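Local coordinates for sugar ABC transporter (Sugar-binding protein) (Bacillus halodurans, PDB 4YO7) that binds myo-inositol between its two lobes and probably serves as the solute-binding component of an ABC sugar transporter, at residues T113-M121 / I131-A142. Residues are numbered along the deposited sequence; the frame is centred on the assembly and turned at random.
Sequences TSAVDIVNM and IANRTFDGVDQA. With INS (1,2,3,4,5,6-hexahydroxy-cyclohexane), chain F.
Helix residues Ala115, Val116 and Val119 lie against the loop that follows strand 129-132, where a type II turn from Phe136 to Val139 leads into a 3-10 turn, and the backbones come within 6.0 Å between the CA atoms of Val119 and Ala142. Ala115 CB sits over the centre of the Phe136 ring, 3.6 Å from the centroid and 9° off the normal, a CH-pi contact that the small methyl allows at short range. Val139 CA lies over the opposite face, and Ile131 CG1 meets the edge in plane, so helix, turn and strand each meet a different part of the ring. Phe136 CG lies between its backbone N and carbonyl carbon (chi1 54°), which turns the ring's face to Ala115. Val119's forked side chain serves two partners: CG2 reaches Phe136 CZ at 3.5 Å and also Ile131 CD1, while CG1 rests against the backbone of Gln141. Were the phenylalanine cut back to an alanine here, Ala115 CB would probably lose the ring face it sits on and Val119 CG2 its nearest contact, opening a gap against the helix. Helix and strand belong to the beta-alpha-beta unit 104-107, 112-125, 129-132 of a periplasmic binding protein lobe. Farther along the same segment, Asn133 OD1 accepts from inositol O6 and its ND2 donates to O5, while Arg134 NH2 gives O1 a nearly straight bond of 2.7 Å (171°) and NE binds O6. Val116 CG2 touches Asp137 O (3.5 Å); glycine suits position 138, where a CB would crowd that methyl and the same oxygen. On the exposed side, a water donates to Gln141 OE1 and weakly accepts from Asn120 ND2.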
ATOM      1  N   THR A 113      -2.167 -15.897   0.564  1.00 12.18           N
ATOM      2  CA  THR A 113      -2.507 -17.285   0.831  1.00 11.19           C
ATOM      3  C   THR A 113      -2.857 -17.481   2.299  1.00 10.68           C
ATOM      4  O   THR A 113      -3.936 -17.986   2.629  1.00 13.39           O
ATOM      5  CB  THR A 113      -1.342 -18.214   0.421  1.00 17.24           C
ATOM      6  OG1 THR A 113      -1.151 -18.114  -0.991  1.00 20.32           O
ATOM      7  CG2 THR A 113      -1.640 -19.660   0.766  1.00 23.03           C
ATOM      8  N   SER A 114      -1.980 -17.031   3.189  1.00  8.96           N
ATOM      9  CA  SER A 114      -2.227 -17.190   4.616  1.00 12.73           C
ATOM     10  C   SER A 114      -3.393 -16.308   5.062  1.00 10.02           C
ATOM     11  O   SER A 114      -4.078 -16.637   6.036  1.00 10.75           O
ATOM     12  CB  SER A 114      -0.965 -16.882   5.434  1.00 15.78           C
ATOM     13  OG  SER A 114      -0.512 -15.566   5.274  1.00 17.09           O
ATOM     14  N   ALA A 115      -3.629 -15.211   4.349  1.00  9.24           N
ATOM     15  CA  ALA A 115      -4.771 -14.341   4.643  1.00  8.48           C
ATOM     16  C   ALA A 115      -6.062 -15.156   4.697  1.00  7.61           C
ATOM     17  O   ALA A 115      -6.939 -14.911   5.534  1.00  9.63           O
ATOM     18  CB  ALA A 115      -4.894 -13.245   3.608  1.00  9.80           C
ATOM     19  N   VAL A 116      -6.220 -16.082   3.753  1.00 10.32           N
ATOM     20  CA  VAL A 116      -7.453 -16.885   3.708  1.00 12.57           C
ATOM     21  C   VAL A 116      -7.575 -17.772   4.937  1.00  9.46           C
ATOM     22  O   VAL A 116      -8.647 -17.875   5.540  1.00 12.64           O
ATOM     23  CB  VAL A 116      -7.505 -17.762   2.430  1.00 13.61           C
ATOM     24  CG1 VAL A 116      -8.749 -18.657   2.412  1.00 16.55           C
ATOM     25  CG2 VAL A 116      -7.490 -16.870   1.209  1.00 14.37           C
ATOM     26  N   ASP A 117      -6.479 -18.410   5.325  1.00 12.56           N
ATOM     27  CA  ASP A 117      -6.490 -19.234   6.525  1.00 13.80           C
ATOM     28  C   ASP A 117      -6.798 -18.410   7.784  1.00 12.81           C
ATOM     29  O   ASP A 117      -7.518 -18.870   8.682  1.00 11.60           O
ATOM     30  CB  ASP A 117      -5.157 -19.946   6.693  1.00 14.35           C
ATOM     31  CG  ASP A 117      -4.844 -20.882   5.545  1.00 25.43           C
ATOM     32  OD1 ASP A 117      -5.764 -21.540   5.034  1.00 25.85           O
ATOM     33  OD2 ASP A 117      -3.675 -20.936   5.146  1.00 27.87           O
ATOM     34  N   ILE A 118      -6.237 -17.206   7.850  1.00  9.69           N
ATOM     35  CA  ILE A 118      -6.491 -16.300   8.960  1.00  8.78           C
ATOM     36  C   ILE A 118      -7.966 -15.934   9.040  1.00  8.69           C
ATOM     37  O   ILE A 118      -8.580 -16.041  10.102  1.00 10.33           O
ATOM     38  CB  ILE A 118      -5.625 -15.019   8.825  1.00 10.34           C
ATOM     39  CG1 ILE A 118      -4.161 -15.360   9.135  1.00 13.92           C
ATOM     40  CG2 ILE A 118      -6.142 -13.899   9.733  1.00 10.72           C
ATOM     41  CD1 ILE A 118      -3.170 -14.225   8.858  1.00 15.77           C
ATOM     42  N   VAL A 119      -8.550 -15.480   7.933  1.00  8.54           N
ATOM     43  CA  VAL A 119      -9.965 -15.126   7.951  1.00  8.62           C
ATOM     44  C   VAL A 119     -10.850 -16.326   8.290  1.00 11.75           C
ATOM     45  O   VAL A 119     -11.791 -16.203   9.077  1.00 10.56           O
ATOM     46  CB  VAL A 119     -10.383 -14.496   6.604  1.00 10.46           C
ATOM     47  CG1 VAL A 119     -11.875 -14.250   6.558  1.00 17.78           C
ATOM     48  CG2 VAL A 119      -9.673 -13.192   6.413  1.00 14.30           C
ATOM     49  N   ASN A 120     -10.530 -17.496   7.748  1.00 11.92           N
ATOM     50  CA  ASN A 120     -11.300 -18.689   8.075  1.00 14.03           C
ATOM     51  C   ASN A 120     -11.285 -18.995   9.564  1.00 11.80           C
ATOM     52  O   ASN A 120     -12.328 -19.296  10.161  1.00 10.90           O
ATOM     53  CB  ASN A 120     -10.773 -19.899   7.308  1.00 12.69           C
ATOM     54  CG  ASN A 120     -11.141 -19.860   5.836  1.00 24.13           C
ATOM     55  OD1 ASN A 120     -12.135 -19.243   5.446  1.00 28.67           O
ATOM     56  ND2 ASN A 120     -10.355 -20.544   5.013  1.00 33.82           N
HETATM   57  N   MSE A 121     -10.107 -18.896  10.158  1.00 12.12           N
HETATM   58  CA  MSE A 121      -9.923 -19.196  11.566  1.00 10.30           C
HETATM   59  C   MSE A 121     -10.665 -18.211  12.468  1.00  9.75           C
HETATM   60  O   MSE A 121     -11.325 -18.621  13.440  1.00 11.36           O
HETATM   61  CB  MSE A 121      -8.421 -19.198  11.872  1.00 15.04           C
HETATM   62  CG  MSE A 121      -8.071 -19.555  13.257  1.00 36.26           C
HETATM   63 SE   MSE A 121      -6.131 -19.742  13.406  1.00 59.41          SE
HETATM   64  CE  MSE A 121      -5.450 -18.038  12.807  1.00 24.55           C
ATOM     65  N   ILE A 131     -10.028  -6.221   7.675  1.00  8.34           N
ATOM     66  CA  ILE A 131      -8.808  -6.274   6.851  1.00  6.14           C
ATOM     67  C   ILE A 131      -8.434  -4.847   6.440  1.00  6.72           C
ATOM     68  O   ILE A 131      -9.250  -4.095   5.920  1.00  8.56           O
ATOM     69  CB  ILE A 131      -9.004  -7.162   5.614  1.00  5.84           C
ATOM     70  CG1 ILE A 131      -9.365  -8.599   6.030  1.00  9.38           C
ATOM     71  CG2 ILE A 131      -7.767  -7.113   4.682  1.00  7.41           C
ATOM     72  CD1 ILE A 131      -8.313  -9.341   6.783  1.00  7.59           C
ATOM     73  N   ALA A 132      -7.192  -4.466   6.731  1.00  8.48           N
ATOM     74  CA  ALA A 132      -6.721  -3.139   6.410  1.00  7.31           C
ATOM     75  C   ALA A 132      -5.626  -3.158   5.346  1.00  6.96           C
ATOM     76  O   ALA A 132      -4.668  -3.930   5.452  1.00  7.77           O
ATOM     77  CB  ALA A 132      -6.205  -2.448   7.661  1.00  7.78           C
ATOM     78  N   ASN A 133      -5.828  -2.295   4.339  1.00  6.30           N
ATOM     79  CA  ASN A 133      -4.857  -1.877   3.339  1.00  7.59           C
ATOM     80  C   ASN A 133      -4.422  -2.907   2.292  1.00  8.25           C
ATOM     81  O   ASN A 133      -4.243  -2.541   1.146  1.00  8.63           O
ATOM     82  CB  ASN A 133      -3.630  -1.307   4.057  1.00  9.08           C
ATOM     83  CG  ASN A 133      -2.448  -1.110   3.136  1.00  7.56           C
ATOM     84  OD1 ASN A 133      -1.600  -1.989   3.032  1.00  7.84           O
ATOM     85  ND2 ASN A 133      -2.367   0.044   2.490  1.00  8.53           N
ATOM     86  N   ARG A 134      -4.252  -4.170   2.668  1.00  7.12           N
ATOM     87  CA  ARG A 134      -3.952  -5.228   1.696  1.00  6.87           C
ATOM     88  C   ARG A 134      -5.122  -6.187   1.557  1.00  8.50           C
ATOM     89  O   ARG A 134      -5.540  -6.813   2.520  1.00  8.43           O
ATOM     90  CB  ARG A 134      -2.701  -6.001   2.097  1.00  6.01           C
ATOM     91  CG  ARG A 134      -1.468  -5.174   2.187  1.00  6.46           C
ATOM     92  CD  ARG A 134      -0.344  -6.009   2.717  1.00  8.31           C
ATOM     93  NE  ARG A 134       0.943  -5.328   2.749  1.00  8.26           N
ATOM     94  CZ  ARG A 134       2.084  -5.929   3.086  1.00  7.46           C
ATOM     95  NH1 ARG A 134       2.095  -7.217   3.443  1.00  8.26           N
ATOM     96  NH2 ARG A 134       3.215  -5.255   3.054  1.00 10.23           N
ATOM     97  N   THR A 135      -5.601  -6.343   0.335  1.00  5.92           N
ATOM     98  CA  THR A 135      -6.691  -7.250   0.053  1.00  9.52           C
ATOM     99  C   THR A 135      -6.126  -8.556  -0.520  1.00  9.84           C
ATOM    100  O   THR A 135      -4.916  -8.724  -0.694  1.00  8.94           O
ATOM    101  CB  THR A 135      -7.726  -6.589  -0.904  1.00  8.52           C
ATOM    102  OG1 THR A 135      -8.928  -7.369  -0.923  1.00  9.85           O
ATOM    103  CG2 THR A 135      -7.204  -6.405  -2.334  1.00 11.03           C
ATOM    104  N   PHE A 136      -7.024  -9.479  -0.805  1.00  7.49           N
ATOM    105  CA  PHE A 136      -6.669 -10.810  -1.257  1.00  9.53           C
ATOM    106  C   PHE A 136      -7.921 -11.455  -1.786  1.00  6.40           C
ATOM    107  O   PHE A 136      -9.031 -11.032  -1.439  1.00  8.50           O
ATOM    108  CB  PHE A 136      -6.103 -11.641  -0.121  1.00  8.80           C
ATOM    109  CG  PHE A 136      -6.998 -11.706   1.076  1.00  7.14           C
ATOM    110  CD1 PHE A 136      -6.996 -10.696   2.012  1.00 10.85           C
ATOM    111  CD2 PHE A 136      -7.823 -12.799   1.286  1.00  9.09           C
ATOM    112  CE1 PHE A 136      -7.808 -10.775   3.116  1.00  9.78           C
ATOM    113  CE2 PHE A 136      -8.649 -12.854   2.402  1.00 11.88           C
ATOM    114  CZ  PHE A 136      -8.628 -11.850   3.304  1.00 10.88           C
ATOM    115  N   ASP A 137      -7.750 -12.475  -2.634  1.00  8.40           N
ATOM    116  CA  ASP A 137      -8.878 -13.266  -3.091  1.00 12.29           C
ATOM    117  C   ASP A 137      -9.480 -14.000  -1.912  1.00 14.03           C
ATOM    118  O   ASP A 137      -8.811 -14.826  -1.273  1.00 13.68           O
ATOM    119  CB  ASP A 137      -8.453 -14.255  -4.180  1.00 11.87           C
ATOM    120  CG  ASP A 137      -8.105 -13.589  -5.492  1.00 23.04           C
ATOM    121  OD1 ASP A 137      -8.298 -12.370  -5.667  1.00 21.46           O
ATOM    122  OD2 ASP A 137      -7.643 -14.323  -6.386  1.00 30.67           O
ATOM    123  N   GLY A 138     -10.712 -13.636  -1.567  1.00 11.86           N
ATOM    124  CA  GLY A 138     -11.362 -14.181  -0.395  1.00 13.27           C
ATOM    125  C   GLY A 138     -11.735 -13.135   0.629  1.00 10.22           C
ATOM    126  O   GLY A 138     -12.340 -13.462   1.628  1.00 10.18           O
ATOM    127  N   VAL A 139     -11.373 -11.882   0.373  1.00  9.43           N
ATOM    128  CA  VAL A 139     -11.580 -10.801   1.330  1.00  7.96           C
ATOM    129  C   VAL A 139     -13.040 -10.594   1.708  1.00  9.17           C
ATOM    130  O   VAL A 139     -13.328 -10.072   2.788  1.00  7.94           O
ATOM    131  CB  VAL A 139     -11.011  -9.468   0.756  1.00  9.71           C
ATOM    132  CG1 VAL A 139     -11.796  -8.976  -0.462  1.00  9.79           C
ATOM    133  CG2 VAL A 139     -10.916  -8.362   1.855  1.00 12.15           C
ATOM    134  N   ASP A 140     -13.965 -10.993   0.839  1.00  8.39           N
ATOM    135  CA  ASP A 140     -15.377 -10.772   1.162  1.00  7.99           C
ATOM    136  C   ASP A 140     -15.862 -11.732   2.250  1.00  9.75           C
ATOM    137  O   ASP A 140     -17.017 -11.635   2.695  1.00 10.17           O
ATOM    138  CB  ASP A 140     -16.288 -10.816  -0.104  1.00 11.11           C
ATOM    139  CG  ASP A 140     -16.384 -12.168  -0.769  1.00 13.43           C
ATOM    140  OD1 ASP A 140     -16.036 -13.203  -0.148  1.00 11.95           O
ATOM    141  OD2 ASP A 140     -16.897 -12.175  -1.926  1.00 13.00           O
ATOM    142  N   GLN A 141     -14.979 -12.605   2.736  1.00  7.86           N
ATOM    143  CA  GLN A 141     -15.312 -13.450   3.873  1.00 11.05           C
ATOM    144  C   GLN A 141     -14.960 -12.752   5.184  1.00 10.92           C
ATOM    145  O   GLN A 141     -15.376 -13.180   6.257  1.00 10.80           O
ATOM    146  CB  GLN A 141     -14.597 -14.803   3.767  1.00 11.82           C
ATOM    147  CG  GLN A 141     -15.221 -15.662   2.698  1.00 25.12           C
ATOM    148  CD  GLN A 141     -14.307 -16.749   2.196  1.00 49.20           C
ATOM    149  OE1 GLN A 141     -13.759 -17.526   2.981  1.00 55.62           O
ATOM    150  NE2 GLN A 141     -14.136 -16.814   0.875  1.00 52.22           N
ATOM    151  N   ALA A 142     -14.217 -11.661   5.110  1.00  8.43           N
ATOM    152  CA  ALA A 142     -13.901 -10.905   6.302  1.00  7.46           C
ATOM    153  C   ALA A 142     -15.089 -10.039   6.686  1.00 10.68           C
ATOM    154  O   ALA A 142     -16.052  -9.949   5.948  1.00 10.91           O
ATOM    155  CB  ALA A 142     -12.654 -10.044   6.086  1.00  8.80           C
TER
HETATM  156  C1  INS F 405       2.874  -1.861   1.311  1.00  7.14           C
HETATM  157  C2  INS F 405       3.790  -0.651   1.165  1.00  7.73           C
HETATM  158  C3  INS F 405       3.433   0.084  -0.127  1.00  7.59           C
HETATM  159  C4  INS F 405       1.971   0.547  -0.119  1.00  7.38           C
HETATM  160  C5  INS F 405       1.055  -0.679   0.079  1.00  6.72           C
HETATM  161  C6  INS F 405       1.424  -1.408   1.363  1.00  7.07           C
HETATM  162  O1  INS F 405       3.166  -2.576   2.543  1.00  8.46           O
HETATM  163  O2  INS F 405       3.564   0.204   2.283  1.00  9.50           O
HETATM  164  O3  INS F 405       4.339   1.223  -0.220  1.00  9.03           O
HETATM  165  O4  INS F 405       1.641   1.133  -1.387  1.00  7.59           O
HETATM  166  O5  INS F 405      -0.300  -0.211   0.202  1.00  6.97           O
HETATM  167  O6  INS F 405       0.566  -2.610   1.463  1.00  7.20           O
HETATM  168  O   HOH W   1     -12.072 -20.131   1.999  1.00 41.65           O